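Local coordinates for protein TRNA threonylcarbamoyladenosine dehydratase (PDB 4D79) that catalyses the ATP-dependent dehydration of threonylcarbamoyladenosine at position 37 of tRNAs to its cyclic form and can also accept sulfur directly from CsdA in vitro, at residues P111-V114 with A115-S119; V253-A256 with L257-M261; M261-A264 with A265-G268. One frame throughout, in Å; residues are numbered along the deposited sequence.

Contact 1: residues P111-V114 with A115-S119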
ATOM      1  N   PRO B 111     -23.176  -6.596  18.314  1.00 48.33           N
ATOM      2  CA  PRO B 111     -24.506  -7.000  17.825  1.00 37.88           C
ATOM      3  C   PRO B 111     -25.594  -6.008  18.206  1.00 41.07           C
ATOM      4  O   PRO B 111     -26.559  -5.825  17.452  1.00 41.56           O
ATOM      5  CB  PRO B 111     -24.716  -8.376  18.473  1.00 43.29           C
ATOM      6  CG  PRO B 111     -23.332  -8.880  18.732  1.00 44.81           C
ATOM      7  CD  PRO B 111     -22.512  -7.670  19.072  1.00 48.00           C
ATOM      8  N   ASP B 112     -25.410  -5.296  19.320  1.00 33.95           N
ATOM      9  CA  ASP B 112     -26.408  -4.368  19.825  1.00 41.95           C
ATOM     10  C   ASP B 112     -26.431  -3.051  19.076  1.00 45.66           C
ATOM     11  O   ASP B 112     -27.476  -2.387  19.065  1.00 42.39           O
ATOM     12  CB  ASP B 112     -26.145  -4.055  21.305  1.00 53.24           C
ATOM     13  CG  ASP B 112     -26.460  -5.216  22.226  1.00 87.97           C
ATOM     14  OD1 ASP B 112     -27.265  -6.092  21.844  1.00 64.49           O
ATOM     15  OD2 ASP B 112     -25.900  -5.243  23.344  1.00110.83           O
ATOM     16  N   ASN B 113     -25.302  -2.610  18.504  1.00 32.98           N
ATOM     17  CA  ASN B 113     -25.265  -1.295  17.876  1.00 27.46           C
ATOM     18  C   ASN B 113     -25.068  -1.346  16.370  1.00 31.00           C
ATOM     19  O   ASN B 113     -25.086  -0.288  15.724  1.00 30.87           O
ATOM     20  CB  ASN B 113     -24.179  -0.424  18.520  1.00 39.83           C
ATOM     21  CG  ASN B 113     -22.761  -0.944  18.265  1.00 34.76           C
ATOM     22  OD1 ASN B 113     -22.505  -1.658  17.297  1.00 28.23           O
ATOM     23  ND2 ASN B 113     -21.836  -0.572  19.140  1.00 32.35           N
ATOM     24  N   VAL B 114     -24.892  -2.534  15.785  1.00 29.02           N
ATOM     25  CA  VAL B 114     -24.488  -2.580  14.383  1.00 24.89           C
ATOM     26  C   VAL B 114     -25.580  -2.024  13.482  1.00 34.92           C
ATOM     27  O   VAL B 114     -25.307  -1.242  12.557  1.00 28.97           O
ATOM     28  CB  VAL B 114     -24.096  -4.012  13.971  1.00 28.57           C
ATOM     29  CG1 VAL B 114     -25.273  -4.997  14.184  1.00 37.00           C
ATOM     30  CG2 VAL B 114     -23.570  -4.020  12.521  1.00 30.41           C
ATOM     31  N   ALA B 115     -26.844  -2.357  13.764  1.00 33.31           N
ATOM     32  CA  ALA B 115     -27.895  -1.858  12.898  1.00 35.02           C
ATOM     33  C   ALA B 115     -27.938  -0.335  12.918  1.00 30.96           C
ATOM     34  O   ALA B 115     -28.093   0.293  11.874  1.00 32.61           O
ATOM     35  CB  ALA B 115     -29.225  -2.460  13.316  1.00 42.09           C
ATOM     36  N   GLN B 116     -27.811   0.276  14.101  1.00 31.53           N
ATOM     37  CA  GLN B 116     -27.784   1.736  14.176  1.00 38.20           C
ATOM     38  C   GLN B 116     -26.634   2.305  13.355  1.00 41.79           C
ATOM     39  O   GLN B 116     -26.810   3.243  12.557  1.00 34.32           O
ATOM     40  CB  GLN B 116     -27.673   2.175  15.639  1.00 33.67           C
ATOM     41  CG  GLN B 116     -27.437   3.666  15.854  1.00 64.90           C
ATOM     42  CD  GLN B 116     -27.162   4.014  17.308  1.00105.83           C
ATOM     43  OE1 GLN B 116     -27.339   3.186  18.202  1.00 83.57           O
ATOM     44  NE2 GLN B 116     -26.683   5.235  17.544  1.00 77.98           N
ATOM     45  N   TYR B 117     -25.443   1.727  13.494  1.00 32.04           N
ATOM     46  CA  TYR B 117     -24.332   2.305  12.755  1.00 32.06           C
ATOM     47  C   TYR B 117     -24.463   2.029  11.263  1.00 30.78           C
ATOM     48  O   TYR B 117     -24.083   2.872  10.447  1.00 37.90           O
ATOM     49  CB  TYR B 117     -23.004   1.795  13.327  1.00 28.22           C
ATOM     50  CG  TYR B 117     -22.673   2.402  14.677  1.00 27.58           C
ATOM     51  CD1 TYR B 117     -22.988   3.718  14.955  1.00 42.83           C
ATOM     52  CD2 TYR B 117     -22.056   1.660  15.674  1.00 39.04           C
ATOM     53  CE1 TYR B 117     -22.694   4.286  16.163  1.00 38.10           C
ATOM     54  CE2 TYR B 117     -21.750   2.228  16.884  1.00 41.83           C
ATOM     55  CZ  TYR B 117     -22.083   3.546  17.126  1.00 36.36           C
ATOM     56  OH  TYR B 117     -21.798   4.144  18.332  1.00 44.01           O
ATOM     57  N   MET B 118     -25.064   0.916  10.882  1.00 30.99           N
ATOM     58  CA  MET B 118     -25.195   0.643   9.459  1.00 26.39           C
ATOM     59  C   MET B 118     -26.430   1.317   8.862  1.00 39.80           C
ATOM     60  O   MET B 118     -26.640   1.227   7.647  1.00 40.96           O
ATOM     61  CB  MET B 118     -25.246  -0.867   9.219  1.00 33.26           C
ATOM     62  CG  MET B 118     -23.947  -1.574   9.529  1.00 27.26           C
ATOM     63  SD  MET B 118     -22.528  -0.995   8.561  1.00 31.95           S
ATOM     64  CE  MET B 118     -21.501  -0.332   9.856  1.00 25.12           C
ATOM     65  N   SER B 119     -27.179   2.089   9.663  1.00 45.47           N
ATOM     66  CA  SER B 119     -28.460   2.654   9.246  1.00 59.22           C
ATOM     67  C   SER B 119     -28.298   3.856   8.329  1.00 43.73           C
ATOM     68  O   SER B 119     -29.288   4.302   7.746  1.00 47.80           O
ATOM     69  CB  SER B 119     -29.282   3.095  10.485  1.00 32.11           C
ATOM     70  OG  SER B 119     -29.475   2.026  11.384  1.00 81.64           O
TER
HETATM   71  O   HOH W   1     -28.207  -3.318  16.186  1.00 37.00           O

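Contact 2: residues V253-A256 with L257-M261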
ATOM      1  N   VAL B 253     -10.213  -1.945  -1.267  1.00 15.64           N
ATOM      2  CA  VAL B 253     -10.782  -0.738  -1.901  1.00 16.84           C
ATOM      3  C   VAL B 253     -10.969  -0.944  -3.396  1.00 14.98           C
ATOM      4  O   VAL B 253     -12.053  -0.686  -3.941  1.00 16.13           O
ATOM      5  CB  VAL B 253      -9.910   0.484  -1.586  1.00 16.01           C
ATOM      6  CG1 VAL B 253     -10.266   1.689  -2.377  1.00 17.89           C
ATOM      7  CG2 VAL B 253     -10.035   0.803  -0.099  1.00 15.47           C
ATOM      8  N   SER B 254      -9.953  -1.481  -4.071  1.00 14.37           N
ATOM      9  CA  SER B 254     -10.050  -1.708  -5.507  1.00 13.83           C
ATOM     10  C   SER B 254     -11.194  -2.654  -5.838  1.00 14.11           C
ATOM     11  O   SER B 254     -11.902  -2.454  -6.837  1.00 14.50           O
ATOM     12  CB  SER B 254      -8.754  -2.273  -6.059  1.00 20.55           C
ATOM     13  OG  SER B 254      -7.731  -1.278  -6.158  1.00 17.01           O
ATOM     14  N   HIS B 255     -11.380  -3.688  -5.015  1.00 15.82           N
ATOM     15  CA  HIS B 255     -12.493  -4.608  -5.218  1.00 17.85           C
ATOM     16  C   HIS B 255     -13.827  -3.878  -5.065  1.00 15.67           C
ATOM     17  O   HIS B 255     -14.733  -4.022  -5.900  1.00 16.41           O
ATOM     18  CB  HIS B 255     -12.385  -5.760  -4.222  1.00 23.49           C
ATOM     19  CG  HIS B 255     -13.469  -6.786  -4.363  1.00 20.30           C
ATOM     20  ND1 HIS B 255     -13.438  -7.783  -5.314  1.00 21.64           N
ATOM     21  CD2 HIS B 255     -14.636  -6.942  -3.695  1.00 18.48           C
ATOM     22  CE1 HIS B 255     -14.509  -8.542  -5.192  1.00 25.29           C
ATOM     23  NE2 HIS B 255     -15.263  -8.045  -4.230  1.00 20.11           N
ATOM     24  N   ALA B 256     -13.966  -3.074  -4.003  1.00 14.55           N
ATOM     25  CA  ALA B 256     -15.214  -2.349  -3.762  1.00 15.69           C
ATOM     26  C   ALA B 256     -15.512  -1.385  -4.905  1.00 20.16           C
ATOM     27  O   ALA B 256     -16.646  -1.313  -5.404  1.00 18.08           O
ATOM     28  CB  ALA B 256     -15.124  -1.592  -2.428  1.00 14.16           C
ATOM     29  N   LEU B 257     -14.502  -0.636  -5.347  1.00 14.47           N
ATOM     30  CA  LEU B 257     -14.715   0.327  -6.434  1.00 15.10           C
ATOM     31  C   LEU B 257     -15.101  -0.367  -7.724  1.00 18.38           C
ATOM     32  O   LEU B 257     -15.978   0.119  -8.455  1.00 17.97           O
ATOM     33  CB  LEU B 257     -13.493   1.189  -6.660  1.00 15.75           C
ATOM     34  CG  LEU B 257     -13.059   2.096  -5.513  1.00 20.50           C
ATOM     35  CD1 LEU B 257     -11.913   2.989  -5.916  1.00 27.11           C
ATOM     36  CD2 LEU B 257     -14.195   2.941  -5.010  1.00 31.33           C
ATOM     37  N   LYS B 258     -14.488  -1.517  -8.002  1.00 15.29           N
ATOM     38  CA  LYS B 258     -14.877  -2.281  -9.179  1.00 17.29           C
ATOM     39  C   LYS B 258     -16.323  -2.749  -9.101  1.00 17.26           C
ATOM     40  O   LYS B 258     -17.063  -2.709 -10.096  1.00 17.13           O
ATOM     41  CB  LYS B 258     -13.943  -3.451  -9.346  1.00 14.80           C
ATOM     42  CG  LYS B 258     -14.343  -4.405 -10.427  1.00 23.27           C
ATOM     43  CD  LYS B 258     -13.320  -5.518 -10.508  1.00 31.56           C
ATOM     44  CE  LYS B 258     -13.428  -6.426  -9.291  1.00 34.64           C
ATOM     45  NZ  LYS B 258     -12.677  -7.694  -9.485  1.00 37.76           N
ATOM     46  N   LYS B 259     -16.712  -3.292  -7.958  1.00 16.76           N
ATOM     47  CA  LYS B 259     -18.091  -3.756  -7.810  1.00 18.96           C
ATOM     48  C   LYS B 259     -19.086  -2.601  -7.897  1.00 17.52           C
ATOM     49  O   LYS B 259     -20.171  -2.769  -8.459  1.00 17.72           O
ATOM     50  CB  LYS B 259     -18.224  -4.529  -6.506  1.00 15.28           C
ATOM     51  CG  LYS B 259     -17.452  -5.792  -6.495  1.00 16.52           C
ATOM     52  CD  LYS B 259     -17.871  -6.737  -7.588  1.00 27.22           C
ATOM     53  CE  LYS B 259     -16.989  -7.980  -7.633  1.00 38.30           C
ATOM     54  NZ  LYS B 259     -17.414  -8.847  -8.763  1.00 34.84           N
ATOM     55  N   MET B 260     -18.744  -1.419  -7.357  1.00 17.59           N
ATOM     56  CA  MET B 260     -19.627  -0.255  -7.477  1.00 22.02           C
ATOM     57  C   MET B 260     -19.773   0.172  -8.934  1.00 18.57           C
ATOM     58  O   MET B 260     -20.874   0.496  -9.393  1.00 21.33           O
ATOM     59  CB  MET B 260     -19.085   0.906  -6.650  1.00 18.43           C
ATOM     60  CG  MET B 260     -19.112   0.669  -5.208  1.00 23.31           C
ATOM     61  SD  MET B 260     -18.116   1.855  -4.286  1.00 27.73           S
ATOM     62  CE  MET B 260     -19.023   3.326  -4.690  1.00 26.95           C
ATOM     63  N   MET B 261     -18.673   0.171  -9.679  1.00 16.51           N
ATOM     64  CA  MET B 261     -18.734   0.515 -11.092  1.00 19.90           C
ATOM     65  C   MET B 261     -19.525  -0.527 -11.873  1.00 21.64           C
ATOM     66  O   MET B 261     -20.374  -0.167 -12.705  1.00 20.87           O
ATOM     67  CB  MET B 261     -17.319   0.679 -11.656  1.00 19.00           C
ATOM     68  CG  MET B 261     -16.662   1.954 -11.204  1.00 16.08           C
ATOM     69  SD  MET B 261     -14.934   2.098 -11.668  1.00 23.45           S
ATOM     70  CE  MET B 261     -14.956   1.933 -13.447  1.00 24.20           C
TER
HETATM   71  O   HOH W   2     -11.939  -8.941  -7.252  1.00 35.76           O

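Contact 3: residues M261-A264 with A265-G268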
ATOM      1  N   MET B 261     -18.673   0.171  -9.679  1.00 16.51           N
ATOM      2  CA  MET B 261     -18.734   0.515 -11.092  1.00 19.90           C
ATOM      3  C   MET B 261     -19.525  -0.527 -11.873  1.00 21.64           C
ATOM      4  O   MET B 261     -20.374  -0.167 -12.705  1.00 20.87           O
ATOM      5  CB  MET B 261     -17.319   0.679 -11.656  1.00 19.00           C
ATOM      6  CG  MET B 261     -16.662   1.954 -11.204  1.00 16.08           C
ATOM      7  SD  MET B 261     -14.934   2.098 -11.668  1.00 23.45           S
ATOM      8  CE  MET B 261     -14.956   1.933 -13.447  1.00 24.20           C
ATOM      9  N   ALA B 262     -19.335  -1.817 -11.555  1.00 19.74           N
ATOM     10  CA  ALA B 262     -20.058  -2.855 -12.278  1.00 19.27           C
ATOM     11  C   ALA B 262     -21.556  -2.747 -12.027  1.00 25.00           C
ATOM     12  O   ALA B 262     -22.367  -2.945 -12.942  1.00 20.98           O
ATOM     13  CB  ALA B 262     -19.557  -4.239 -11.893  1.00 21.91           C
ATOM     14  N   LYS B 263     -21.931  -2.468 -10.782  1.00 19.69           N
ATOM     15  CA  LYS B 263     -23.345  -2.329 -10.429  1.00 21.51           C
ATOM     16  C   LYS B 263     -23.971  -1.139 -11.134  1.00 27.45           C
ATOM     17  O   LYS B 263     -25.075  -1.244 -11.685  1.00 25.10           O
ATOM     18  CB  LYS B 263     -23.486  -2.198  -8.915  1.00 27.33           C
ATOM     19  CG  LYS B 263     -24.954  -2.190  -8.415  1.00 37.05           C
ATOM     20  CD  LYS B 263     -25.009  -1.959  -6.915  1.00 54.69           C
ATOM     21  CE  LYS B 263     -26.332  -2.406  -6.310  1.00 93.60           C
ATOM     22  NZ  LYS B 263     -26.367  -2.131  -4.841  1.00 73.78           N
ATOM     23  N   ALA B 264     -23.269  -0.004 -11.160  1.00 22.22           N
ATOM     24  CA  ALA B 264     -23.816   1.166 -11.842  1.00 23.64           C
ATOM     25  C   ALA B 264     -24.015   0.895 -13.326  1.00 35.31           C
ATOM     26  O   ALA B 264     -25.055   1.241 -13.890  1.00 30.16           O
ATOM     27  CB  ALA B 264     -22.914   2.368 -11.606  1.00 31.44           C
ATOM     28  N   ALA B 265     -23.082   0.188 -13.950  1.00 24.10           N
ATOM     29  CA  ALA B 265     -23.207  -0.142 -15.365  1.00 27.62           C
ATOM     30  C   ALA B 265     -24.342  -1.120 -15.624  1.00 41.84           C
ATOM     31  O   ALA B 265     -24.976  -1.063 -16.683  1.00 41.84           O
ATOM     32  CB  ALA B 265     -21.901  -0.753 -15.874  1.00 27.55           C
ATOM     33  N   ARG B 266     -24.623  -2.005 -14.663  1.00 27.58           N
ATOM     34  CA  ARG B 266     -25.663  -3.007 -14.833  1.00 31.50           C
ATOM     35  C   ARG B 266     -27.047  -2.397 -14.671  1.00 37.10           C
ATOM     36  O   ARG B 266     -28.004  -2.859 -15.300  1.00 48.29           O
ATOM     37  CB  ARG B 266     -25.419  -4.126 -13.820  1.00 31.45           C
ATOM     38  CG  ARG B 266     -26.320  -5.309 -13.878  1.00 43.25           C
ATOM     39  CD  ARG B 266     -25.945  -6.300 -12.765  1.00 30.31           C
ATOM     40  NE  ARG B 266     -24.534  -6.651 -12.812  1.00 33.10           N
ATOM     41  CZ  ARG B 266     -23.647  -6.419 -11.842  1.00 32.24           C
ATOM     42  NH1 ARG B 266     -24.006  -5.877 -10.687  1.00 34.62           N
ATOM     43  NH2 ARG B 266     -22.395  -6.764 -12.021  1.00 35.66           N
ATOM     44  N   GLN B 267     -27.153  -1.308 -13.923  1.00 42.68           N
ATOM     45  CA  GLN B 267     -28.404  -0.566 -13.859  1.00 70.57           C
ATOM     46  C   GLN B 267     -28.437   0.213 -15.168  1.00 58.31           C
ATOM     47  O   GLN B 267     -27.889   1.308 -15.281  1.00 77.52           O
ATOM     48  CB  GLN B 267     -28.427   0.315 -12.615  1.00 45.36           C
ATOM     49  CG  GLN B 267     -28.330  -0.524 -11.329  1.00 48.60           C
ATOM     50  CD  GLN B 267     -28.061   0.290 -10.072  1.00121.76           C
ATOM     51  OE1 GLN B 267     -27.580   1.424 -10.128  1.00 69.47           O
ATOM     52  NE2 GLN B 267     -28.367  -0.299  -8.921  1.00 92.32           N
ATOM     53  N   GLY B 268     -29.151  -0.336 -16.149  1.00 72.01           N
ATOM     54  CA  GLY B 268     -29.071   0.131 -17.522  1.00 61.33           C
ATOM     55  C   GLY B 268     -29.031  -1.035 -18.494  1.00 73.53           C
ATOM     56  O   GLY B 268     -29.905  -1.904 -18.447  1.00 66.20           O
TER

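Contact 1: residues P111-V114 with A115-S119
Asn113 brings its carboxamide obliquely up to CD2 and CE2 of the Tyr117 ring, one helical turn further along the chain. Asn113 CG comes within 3.6 Å of Tyr117 CE2, and the amide and ring planes stand 53° apart, a tilted contact rather than a stack. The backbones of the two residues are joined as well: Tyr117 N donates to Asn113 O over 3.0 Å. One step on, Met118 N reaches Val114 O at 2.7 Å, and these two bonds build the first turn of the short helix 114-118. Apolar packing follows the same i to i+4 spacing, with Val114 CG2 resting 3.9 Å from Met118 CG; a branched valine and a flexible methionine suit this buried side.

A second shell sets the polar groups. The Asn113 side chain takes the crowded position between its own backbone N and carbonyl carbon (chi1 66°), from which it turns back to the preceding loop: OD1 accepts from Thr110 N and ND2 donates to Phe108 O, so the amide is held at both ends. Asp107 likewise fixes the tyrosine by a hydrogen bond to its hydroxyl. A water takes the N-H of Ala115 at 2.9 Å and donates to Pro111 O, bridging the incoming loop to the helix.

The side chain of Asn113 lies about 7 Å from the bound ATP. The turn belongs to the crossover between parallel strands 101-105 and 124-127 of the Rossmann-like sheet, with helix 114-118 in it, while Met118 and Ala115 pack against helix 132-144.

Contact 2: residues V253-A256 with L257-M261
His255 and Lys259, one turn apart on helix 242-266, meet through the aliphatic part of the lysine. Lys259 CG sits over one face of the imidazole, 4.2 Å from the ring centroid in a CH-pi contact, and Lys259 CE approaches His255 CE1 at 3.5 Å. The histidine has CG opposite its backbone N (chi1 -179°), while the lysine bends at chi2 (-59°), which folds its chain back across the ring.

Both ring nitrogens have partners. His255 NE2 is hydrogen-bonded to the carboxylate of Asp202 on strand 202-206, and His255 ND1 lies 2.7 Å from a water in the plane of the ring. That water accepts a hydrogen bond from Lys258 NZ, also at 2.7 Å, and so links the ammonium group to the imidazole without direct contact between them.

The backbone is satisfied in the regular alpha-helical way. Four successive carbonyls, from Val253 to Ala256, accept from the amides of Leu257, Lys258, Lys259 and Met260; the bond from Leu257 N to Val253 O is nearly straight, with an angle of 169° at the hydrogen. Ser254 sends OG back to Phe250 O in a weak bond, a common way for serine to meet its polar needs inside a helix.

Away from these polar groups, the side chains of Val253 and Leu257 lie side by side and point the same way, CG1 of Val253 4.1 Å from CD1 of Leu257, on a surface that also meets Met243 of the second subunit. Small Ala256 and long Met260 instead pack on Tyr124 of the sheet. The helix is thus amphipathic. Asp202 would probably favour a positive charge on His255, whereas the nearby ammonium groups of Lys258 and Lys259 would tend to oppose it; the charge itself is not seen.

Contact 3: residues M261-A264 with A265-G268
Extended first torsions send Arg266 and Lys263 outward from the last turn of helix 242-266. In Arg266, CG lies opposite the backbone N (chi1 -176°), and a bend at chi3 (-54°) then turns the guanidinium back along the helix. The group comes to rest with Ala262 O over the centre of one face, while Arg266 NH2 approaches Ala262 CB at 3.8 Å and Arg266 NH1 comes within 3.6 Å of Lys263 CA. The small alanine lets the flat cation lie close to the backbone. Gln267 points its amide toward the outstretched lysine, Gln267 NE2 being 3.9 Å from Lys263 CE, a loose van der Waals touch, and Gln267 is poorly ordered.

Met261 and Ala264 face helix 22-29, where Met261 packs on Leu27 and Phe28, so that the apolar side of the turn is turned inward and the charged side outward.

Behind these side chains the backbone bonds weaken as the helix runs out. Ala265 N donates to Met261 O over 3.0 Å. Arg266 N still reaches Ala262 O at the same distance but shares its N-H with Lys263 O, the latter bond being weak; in turn, Gln267 N bonds Lys263 O at 3.1 Å and, weakly, Ala264 O. Shared donors of this kind, an i+3 carbonyl joining the i+4 one, are typical of the last turn of an alpha-helix; here Gln267 is the first residue to leave helical angles.

In the fold
All three contacts are local turns within the Rossmann-like ThiF domain. Contact 1 comes first along the chain, in the crossover between strands 101-105 and 124-127, on the part of the fold that approaches ATP. Contacts 2 and 3 follow much later on helix 242-266, share Met261, and have centres about 11 Å apart. Contact 1 is separate from both, its centre about 24 Å from that of contact 2 and 28 Å from that of contact 3. Strand 124-127 relates the regions: it follows contact 1 in sequence and is covered by residues of contact 2. The helix therefore passes from a buried stretch, near the second subunit, to an exposed end.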